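Local coordinates for tryptophan decarboxylase 1 (Oryza sativa subsp. japonica, PDB 6KHO), which decarboxylates L-tryptophan to tryptamine and 5-hydroxy-L-tryptophan to serotonin, using pyridoxal 5'-phosphate as cofactor, at residues Ser42-Lys46 with Met92-Ala96; Ala142-Leu146 with Leu389-Arg394; Leu205-Ala209 with Ala252-Asp256. All coordinates share one frame; numbering follows the deposited sequence.

Interaction 1 of 3, residues Ser42-Lys46 with Met92-Ala96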
loop_
_atom_site.group_PDB
_atom_site.type_symbol
_atom_site.label_atom_id
_atom_site.label_comp_id
_atom_site.label_asym_id
_atom_site.label_seq_id
_atom_site.Cartn_x
_atom_site.Cartn_y
_atom_site.Cartn_z
ATOM N N SER A 42 -14.929 -9.937 -18.866
ATOM C CA SER A 42 -15.480 -11.189 -19.384
ATOM C C SER A 42 -14.728 -11.642 -20.631
ATOM O O SER A 42 -14.368 -12.816 -20.753
ATOM C CB SER A 42 -16.969 -11.029 -19.704
ATOM O OG SER A 42 -17.679 -10.581 -18.570
ATOM N N ASP A 43 -14.498 -10.719 -21.572
ATOM C CA ASP A 43 -13.764 -11.053 -22.789
ATOM C C ASP A 43 -12.335 -11.463 -22.471
ATOM O O ASP A 43 -11.776 -12.365 -23.108
ATOM C CB ASP A 43 -13.739 -9.859 -23.735
ATOM C CG ASP A 43 -15.101 -9.515 -24.270
ATOM O OD1 ASP A 43 -16.018 -10.359 -24.129
ATOM O OD2 ASP A 43 -15.250 -8.397 -24.823
ATOM N N TYR A 44 -11.716 -10.772 -21.517
ATOM C CA TYR A 44 -10.328 -11.056 -21.184
ATOM C C TYR A 44 -10.171 -12.479 -20.666
ATOM O O TYR A 44 -9.292 -13.217 -21.113
ATOM C CB TYR A 44 -9.815 -10.042 -20.166
ATOM C CG TYR A 44 -8.381 -10.311 -19.744
ATOM C CD1 TYR A 44 -7.319 -10.022 -20.605
ATOM C CD2 TYR A 44 -8.092 -10.863 -18.499
ATOM C CE1 TYR A 44 -6.006 -10.264 -20.227
ATOM C CE2 TYR A 44 -6.769 -11.107 -18.108
ATOM C CZ TYR A 44 -5.738 -10.809 -18.978
ATOM O OH TYR A 44 -4.437 -11.048 -18.606
ATOM N N TYR A 45 -11.029 -12.896 -19.731
ATOM C CA TYR A 45 -10.899 -14.248 -19.208
ATOM C C TYR A 45 -11.184 -15.290 -20.287
ATOM O O TYR A 45 -10.564 -16.357 -20.304
ATOM C CB TYR A 45 -11.831 -14.458 -18.018
ATOM C CG TYR A 45 -11.420 -13.723 -16.752
ATOM C CD1 TYR A 45 -10.090 -13.432 -16.479
ATOM C CD2 TYR A 45 -12.379 -13.323 -15.832
ATOM C CE1 TYR A 45 -9.729 -12.753 -15.313
ATOM C CE2 TYR A 45 -12.035 -12.660 -14.671
ATOM C CZ TYR A 45 -10.716 -12.371 -14.411
ATOM O OH TYR A 45 -10.399 -11.698 -13.232
ATOM N N LYS A 46 -12.131 -15.016 -21.183
ATOM C CA LYS A 46 -12.430 -15.997 -22.221
ATOM C C LYS A 46 -11.309 -16.095 -23.251
ATOM O O LYS A 46 -11.142 -17.141 -23.887
ATOM C CB LYS A 46 -13.752 -15.644 -22.909
ATOM C CG LYS A 46 -14.971 -15.925 -22.044
ATOM C CD LYS A 46 -16.248 -15.445 -22.725
ATOM C CE LYS A 46 -17.422 -15.426 -21.762
ATOM N NZ LYS A 46 -18.542 -14.596 -22.315
ATOM N N MET A 92 1.212 -6.816 -21.946
ATOM C CA MET A 92 1.126 -7.425 -20.625
ATOM C C MET A 92 1.747 -8.810 -20.604
ATOM O O MET A 92 1.682 -9.553 -21.583
ATOM C CB MET A 92 -0.332 -7.588 -20.197
ATOM C CG MET A 92 -0.997 -6.394 -19.602
ATOM S SD MET A 92 -2.763 -6.804 -19.571
ATOM C CE MET A 92 -2.779 -8.263 -18.529
ATOM N N THR A 93 2.298 -9.172 -19.446
ATOM C CA THR A 93 2.490 -10.569 -19.079
ATOM C C THR A 93 1.216 -11.046 -18.386
ATOM O O THR A 93 0.746 -10.401 -17.444
ATOM C CB THR A 93 3.699 -10.709 -18.154
ATOM O OG1 THR A 93 4.876 -10.337 -18.874
ATOM C CG2 THR A 93 3.822 -12.126 -17.602
ATOM N N HIS A 94 0.654 -12.163 -18.841
ATOM C CA HIS A 94 -0.688 -12.547 -18.392
ATOM C C HIS A 94 -0.598 -13.450 -17.168
ATOM O O HIS A 94 -0.592 -14.681 -17.258
ATOM C CB HIS A 94 -1.465 -13.174 -19.537
ATOM C CG HIS A 94 -1.711 -12.207 -20.655
ATOM N ND1 HIS A 94 -2.612 -11.166 -20.549
ATOM C CD2 HIS A 94 -1.123 -12.078 -21.871
ATOM C CE1 HIS A 94 -2.588 -10.456 -21.666
ATOM N NE2 HIS A 94 -1.691 -10.985 -22.482
ATOM N N TRP A 95 -0.550 -12.809 -15.997
ATOM C CA TRP A 95 -0.612 -13.543 -14.737
ATOM C C TRP A 95 -1.873 -14.396 -14.634
ATOM O O TRP A 95 -1.849 -15.459 -14.008
ATOM C CB TRP A 95 -0.541 -12.560 -13.568
ATOM C CG TRP A 95 0.831 -12.060 -13.313
ATOM C CD1 TRP A 95 1.521 -11.146 -14.049
ATOM C CD2 TRP A 95 1.698 -12.448 -12.236
ATOM N NE1 TRP A 95 2.766 -10.944 -13.503
ATOM C CE2 TRP A 95 2.898 -11.725 -12.386
ATOM C CE3 TRP A 95 1.569 -13.326 -11.156
ATOM C CZ2 TRP A 95 3.971 -11.859 -11.498
ATOM C CZ3 TRP A 95 2.640 -13.461 -10.277
ATOM C CH2 TRP A 95 3.825 -12.739 -10.460
ATOM N N ALA A 96 -2.975 -13.960 -15.260
ATOM C CA ALA A 96 -4.227 -14.701 -15.204
ATOM C C ALA A 96 -4.259 -15.887 -16.158
ATOM O O ALA A 96 -5.200 -16.685 -16.095
ATOM C CB ALA A 96 -5.417 -13.774 -15.520
HETATM O O HOH W 1 -3.145 -11.166 -16.170
#
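Y44 is the main bump of this contact. Its ring stands out from the helix and enters a hollow formed by M92, H94 and A96. CG is anti to the backbone N (chi1 178°), which carries the ring off the helix flank toward the loop. H94 and A96 flank opposite edges of the ring. At one edge, CE1 of Y44 meets CE1 of the H94 imidazole at 3.7 Å. At the other, CE2 of Y44 rests 4.0 Å from CB of A96. The Y44 and H94 rings meet rim to rim, with their planes at 43°, and neither lies over the other. The methyl CE of M92 closes the far end of the hollow. A bend at chi3 (60°) turns CE of M92 to the phenol end, 3.9 Å from CZ of Y44.

H94 is the centre of an inverse gamma turn, and its backbone is also hydrogen-bonded to V53. Helix 27-47 belongs to the N-terminal part of this group II decarboxylase, which takes part in the homodimer. M92 also packs on M122 of the second subunit, so this side of the hollow lies at the dimer interface.

The phenol oxygen has two polar partners here, H94 and a water. OH of Y44 lies 2.7 Å from ND1 of H94, in the imidazole plane. Either atom could donate in this hydrogen bond. The water also bonds OH of Y44 at 2.8 Å and accepts from the backbone N of A96 at 2.9 Å. It ties the tip of the ring to the loop backbone. A96 is itself a small bump. CB of A96 also meets the edge of the Y45 ring, 4.4 Å from CE1 of Y45. The hydroxyl of Y45 bonds O of A121 in the second subunit.

Interaction 2 of 3, residues Ala142-Leu146 with Leu389-Arg394; sequences ALDWL and LWMVMR
A helix-helix crossing in the pyridoxal-dependent decarboxylase domain brings A142, W145 and L146 against L389, W390, M393 and R394. The parent helices are 133-149 and 386-420. Where segments 142-146 and 389-394 pass, their axes make an angle of 43° and come within 9.8 Å. The backbones are nearest at A142, whose small side chain faces the backbone of W390. CB of A142 is 4.1 Å from N of W390.

M393 packs against A142, W145 and L146. SD of M393 lies 3.7 Å from CB of W145 and also sits by the backbone N of L146. A bend at chi3 (-63°) turns CE of M393 to the backbone of 142-146, 3.5 Å from O of A142. CB of M393 meets the W145 indole at its edge, in plane.

The two indoles lie side by side and point the same way. Their planes are 48° apart. CH2 of W145 touches NE1 of W390 at 3.4 Å, at the edge of the W390 ring.

Dispersion and close fit thus carry the contact between the helices. NE1 of W145 hydrogen-bonds O of R67 of the second subunit, and NE of R394 forms a salt bridge with E83 of that subunit. These bonds probably help hold the outer ends of both side chains across the dimer.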
loop_
_atom_site.group_PDB
_atom_site.type_symbol
_atom_site.label_atom_id
_atom_site.label_comp_id
_atom_site.label_asym_id
_atom_site.label_seq_id
_atom_site.Cartn_x
_atom_site.Cartn_y
_atom_site.Cartn_z
ATOM N N ALA A 142 -12.661 -10.026 9.600
ATOM C CA ALA A 142 -12.034 -10.866 8.580
ATOM C C ALA A 142 -10.740 -11.484 9.099
ATOM O O ALA A 142 -10.461 -12.662 8.854
ATOM C CB ALA A 142 -11.758 -10.055 7.305
ATOM N N LEU A 143 -9.938 -10.705 9.819
ATOM C CA LEU A 143 -8.711 -11.258 10.388
ATOM C C LEU A 143 -9.019 -12.385 11.364
ATOM O O LEU A 143 -8.340 -13.420 11.374
ATOM C CB LEU A 143 -7.920 -10.156 11.086
ATOM C CG LEU A 143 -7.195 -9.188 10.154
ATOM C CD1 LEU A 143 -6.882 -7.893 10.885
ATOM C CD2 LEU A 143 -5.922 -9.861 9.600
ATOM N N ASP A 144 -10.031 -12.187 12.203
ATOM C CA ASP A 144 -10.423 -13.206 13.168
ATOM C C ASP A 144 -10.911 -14.474 12.476
ATOM O O ASP A 144 -10.545 -15.585 12.874
ATOM C CB ASP A 144 -11.499 -12.644 14.088
ATOM C CG ASP A 144 -11.655 -13.459 15.342
ATOM O OD1 ASP A 144 -12.442 -14.431 15.336
ATOM O OD2 ASP A 144 -10.961 -13.141 16.320
ATOM N N TRP A 145 -11.767 -14.329 11.454
ATOM C CA TRP A 145 -12.226 -15.492 10.702
ATOM C C TRP A 145 -11.056 -16.258 10.102
ATOM O O TRP A 145 -11.017 -17.490 10.161
ATOM C CB TRP A 145 -13.174 -15.070 9.576
ATOM C CG TRP A 145 -14.581 -14.736 9.960
ATOM C CD1 TRP A 145 -15.079 -14.481 11.211
ATOM C CD2 TRP A 145 -15.683 -14.595 9.052
ATOM N NE1 TRP A 145 -16.427 -14.193 11.129
ATOM C CE2 TRP A 145 -16.818 -14.262 9.815
ATOM C CE3 TRP A 145 -15.814 -14.728 7.666
ATOM C CZ2 TRP A 145 -18.074 -14.056 9.232
ATOM C CZ3 TRP A 145 -17.055 -14.529 7.090
ATOM C CH2 TRP A 145 -18.170 -14.191 7.873
ATOM N N LEU A 146 -10.123 -15.545 9.462
ATOM C CA LEU A 146 -8.963 -16.213 8.863
ATOM C C LEU A 146 -8.100 -16.892 9.927
ATOM O O LEU A 146 -7.591 -18.005 9.716
ATOM C CB LEU A 146 -8.129 -15.201 8.070
ATOM C CG LEU A 146 -6.817 -15.734 7.469
ATOM C CD1 LEU A 146 -7.084 -16.904 6.502
ATOM C CD2 LEU A 146 -6.074 -14.601 6.756
ATOM N N LEU A 389 -11.685 -9.529 1.530
ATOM C CA LEU A 389 -11.328 -10.749 2.252
ATOM C C LEU A 389 -12.553 -11.377 2.919
ATOM O O LEU A 389 -12.742 -12.600 2.862
ATOM C CB LEU A 389 -10.245 -10.445 3.288
ATOM C CG LEU A 389 -9.683 -11.676 3.992
ATOM C CD1 LEU A 389 -9.288 -12.759 2.983
ATOM C CD2 LEU A 389 -8.498 -11.290 4.909
ATOM N N TRP A 390 -13.401 -10.555 3.545
ATOM C CA TRP A 390 -14.649 -11.071 4.114
ATOM C C TRP A 390 -15.561 -11.639 3.026
ATOM O O TRP A 390 -16.161 -12.705 3.199
ATOM C CB TRP A 390 -15.360 -9.964 4.895
ATOM C CG TRP A 390 -16.781 -10.293 5.254
ATOM C CD1 TRP A 390 -17.206 -11.134 6.243
ATOM C CD2 TRP A 390 -17.967 -9.798 4.608
ATOM N NE1 TRP A 390 -18.583 -11.200 6.248
ATOM C CE2 TRP A 390 -19.074 -10.392 5.254
ATOM C CE3 TRP A 390 -18.196 -8.927 3.534
ATOM C CZ2 TRP A 390 -20.396 -10.120 4.883
ATOM C CZ3 TRP A 390 -19.518 -8.646 3.169
ATOM C CH2 TRP A 390 -20.600 -9.249 3.845
ATOM N N MET A 391 -15.656 -10.958 1.885
ATOM C CA MET A 391 -16.547 -11.437 0.827
ATOM C C MET A 391 -16.113 -12.799 0.294
ATOM O O MET A 391 -16.957 -13.630 -0.065
ATOM C CB MET A 391 -16.598 -10.422 -0.300
ATOM C CG MET A 391 -17.521 -9.261 -0.003
ATOM S SD MET A 391 -18.040 -8.479 -1.540
ATOM C CE MET A 391 -19.233 -7.310 -0.893
ATOM N N VAL A 392 -14.806 -13.035 0.213
ATOM C CA VAL A 392 -14.310 -14.333 -0.241
ATOM C C VAL A 392 -14.727 -15.429 0.739
ATOM O O VAL A 392 -15.275 -16.467 0.340
ATOM C CB VAL A 392 -12.779 -14.285 -0.425
ATOM C CG1 VAL A 392 -12.197 -15.696 -0.482
ATOM C CG2 VAL A 392 -12.429 -13.498 -1.681
ATOM N N MET A 393 -14.471 -15.216 2.032
ATOM C CA MET A 393 -14.831 -16.219 3.032
ATOM C C MET A 393 -16.344 -16.364 3.165
ATOM O O MET A 393 -16.855 -17.485 3.282
ATOM C CB MET A 393 -14.218 -15.864 4.392
ATOM C CG MET A 393 -12.723 -16.167 4.513
ATOM S SD MET A 393 -11.993 -15.677 6.102
ATOM C CE MET A 393 -12.211 -13.890 6.070
ATOM N N ARG A 394 -17.078 -15.243 3.152
ATOM C CA ARG A 394 -18.529 -15.294 3.343
ATOM C C ARG A 394 -19.229 -15.974 2.170
ATOM O O ARG A 394 -20.208 -16.702 2.364
ATOM C CB ARG A 394 -19.096 -13.883 3.548
ATOM C CG ARG A 394 -20.635 -13.815 3.750
ATOM C CD ARG A 394 -21.009 -14.646 4.978
ATOM N NE ARG A 394 -22.397 -14.518 5.427
ATOM C CZ ARG A 394 -23.263 -15.523 5.426
ATOM N NH1 ARG A 394 -22.887 -16.702 4.960
ATOM N NH2 ARG A 394 -24.501 -15.347 5.872
#

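Interaction 3 of 3, residues Leu205-Ala209 with Ala252-Asp256; sequences LAVYA and AMQAD
Y208 reaches from its strand to M253 and D256 on the helix. CB points toward the helix. CG lies beside the backbone N and anti to the carbonyl carbon (chi1 -50°), which brings the ring to M253. CG of Y208 is 3.9 Å from CG of M253, and CD1, CD2 and CE1 lie at similar range. CE2 and CZ of Y208 come closest to CG of M253, both at 3.6 Å. CG of M253 sits almost over the ring centre, 3.5 Å from the centroid of the Y208 ring, as a CH-pi contact. SD of M253 stays over the same face in a Met-aromatic contact. CE2 of Y208 also brushes CB of A252, at 4.3 Å.

Strand and helix belong to the large, mostly parallel sheet domain of the fold-type I (aminotransferase-like) PLP enzymes. Helix 246-258 is the crossover of a beta-alpha-beta unit joining strands 231-234 and 262-269. Strand 205-210 lies between those two strands. The helix packs along it, and segments 205-209 and 252-256 run nearly antiparallel (172°).

CE2, CZ and OH of Y208 all approach OD2 of D256. OH of Y208 donates to OD2 of D256 at 2.6 Å, and OD2 receives it on its anti lone pair. Losing the ring to an alanine here would probably leave a gap against M253 and take from OD2 of D256 its phenol donor. That same oxygen forms a salt bridge with R232. CB of A206 lies 3.6 Å from OD2 of D256.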
loop_
_atom_site.group_PDB
_atom_site.type_symbol
_atom_site.label_atom_id
_atom_site.label_comp_id
_atom_site.label_asym_id
_atom_site.label_seq_id
_atom_site.Cartn_x
_atom_site.Cartn_y
_atom_site.Cartn_z
ATOM N N LEU A 205 23.088 -4.103 17.105
ATOM C CA LEU A 205 21.982 -5.042 16.954
ATOM C C LEU A 205 22.229 -5.985 15.783
ATOM O O LEU A 205 22.707 -5.573 14.724
ATOM C CB LEU A 205 20.656 -4.293 16.740
ATOM C CG LEU A 205 20.265 -3.207 17.752
ATOM C CD1 LEU A 205 18.797 -2.792 17.564
ATOM C CD2 LEU A 205 20.490 -3.674 19.190
ATOM N N ALA A 206 21.866 -7.247 15.959
ATOM C CA ALA A 206 22.017 -8.234 14.903
ATOM C C ALA A 206 20.684 -8.908 14.613
ATOM O O ALA A 206 19.856 -9.085 15.512
ATOM C CB ALA A 206 23.056 -9.301 15.276
ATOM N N VAL A 207 20.496 -9.305 13.345
ATOM C CA VAL A 207 19.291 -9.990 12.890
ATOM C C VAL A 207 19.692 -11.188 12.036
ATOM O O VAL A 207 20.784 -11.233 11.460
ATOM C CB VAL A 207 18.335 -9.057 12.103
ATOM C CG1 VAL A 207 17.999 -7.829 12.921
ATOM C CG2 VAL A 207 18.941 -8.644 10.770
ATOM N N TYR A 208 18.779 -12.165 11.956
ATOM C CA TYR A 208 19.076 -13.499 11.442
ATOM C C TYR A 208 17.960 -14.020 10.547
ATOM O O TYR A 208 16.776 -13.917 10.882
ATOM C CB TYR A 208 19.283 -14.506 12.588
ATOM C CG TYR A 208 20.255 -13.997 13.615
ATOM C CD1 TYR A 208 19.842 -13.106 14.599
ATOM C CD2 TYR A 208 21.597 -14.383 13.593
ATOM C CE1 TYR A 208 20.724 -12.603 15.524
ATOM C CE2 TYR A 208 22.496 -13.886 14.530
ATOM C CZ TYR A 208 22.045 -12.996 15.492
ATOM O OH TYR A 208 22.900 -12.485 16.437
ATOM N N ALA A 209 18.349 -14.626 9.426
ATOM C CA ALA A 209 17.416 -15.376 8.606
ATOM C C ALA A 209 18.200 -16.371 7.762
ATOM O O ALA A 209 19.386 -16.174 7.495
ATOM C CB ALA A 209 16.591 -14.439 7.716
ATOM N N ALA A 252 25.283 -19.069 15.401
ATOM C CA ALA A 252 25.448 -17.696 14.931
ATOM C C ALA A 252 25.029 -16.684 15.994
ATOM O O ALA A 252 25.718 -15.681 16.217
ATOM C CB ALA A 252 24.637 -17.472 13.647
ATOM N N MET A 253 23.885 -16.918 16.644
ATOM C CA MET A 253 23.385 -15.963 17.630
ATOM C C MET A 253 24.262 -15.950 18.879
ATOM O O MET A 253 24.517 -14.883 19.455
ATOM C CB MET A 253 21.940 -16.294 18.004
ATOM C CG MET A 253 20.928 -16.145 16.860
ATOM S SD MET A 253 19.269 -15.962 17.534
ATOM C CE MET A 253 18.755 -17.573 17.582
ATOM N N GLN A 254 24.710 -17.128 19.321
ATOM C CA GLN A 254 25.600 -17.206 20.482
ATOM C C GLN A 254 26.920 -16.486 20.206
ATOM O O GLN A 254 27.411 -15.712 21.040
ATOM C CB GLN A 254 25.839 -18.674 20.858
ATOM C CG GLN A 254 26.515 -18.886 22.226
ATOM C CD GLN A 254 25.759 -18.225 23.359
ATOM O OE1 GLN A 254 26.108 -17.126 23.800
ATOM N NE2 GLN A 254 24.717 -18.888 23.837
ATOM N N ALA A 255 27.504 -16.723 19.028
ATOM C CA ALA A 255 28.746 -16.045 18.675
ATOM C C ALA A 255 28.582 -14.532 18.721
ATOM O O ALA A 255 29.477 -13.817 19.189
ATOM C CB ALA A 255 29.215 -16.495 17.292
ATOM N N ASP A 256 27.443 -14.022 18.242
ATOM C CA ASP A 256 27.192 -12.584 18.308
ATOM C C ASP A 256 27.058 -12.113 19.753
ATOM O O ASP A 256 27.599 -11.063 20.126
ATOM C CB ASP A 256 25.930 -12.229 17.511
ATOM C CG ASP A 256 26.173 -12.200 16.011
ATOM O OD1 ASP A 256 27.354 -12.231 15.600
ATOM O OD2 ASP A 256 25.188 -12.147 15.238
#

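In the fold
Along the chain the segments come in the order 42-46, 92-96, 142-146, 205-209, 252-256 and 389-394. Interaction 1 therefore closes before the others begin. Both segments of interaction 3 fall between those of interaction 2. No two contacts touch. The centres of interactions 1 and 2 are about 26 Å apart, those of 2 and 3 about 37 Å apart, and those of 1 and 3 about 46 Å apart, on opposite sides of the chain's centre. Interactions 1 and 2 both meet the second subunit, so they join packing within the chain to the dimer. Interaction 3 touches no other chain. It packs helix 246-258 on the seven-stranded sheet of the cofactor-binding domain.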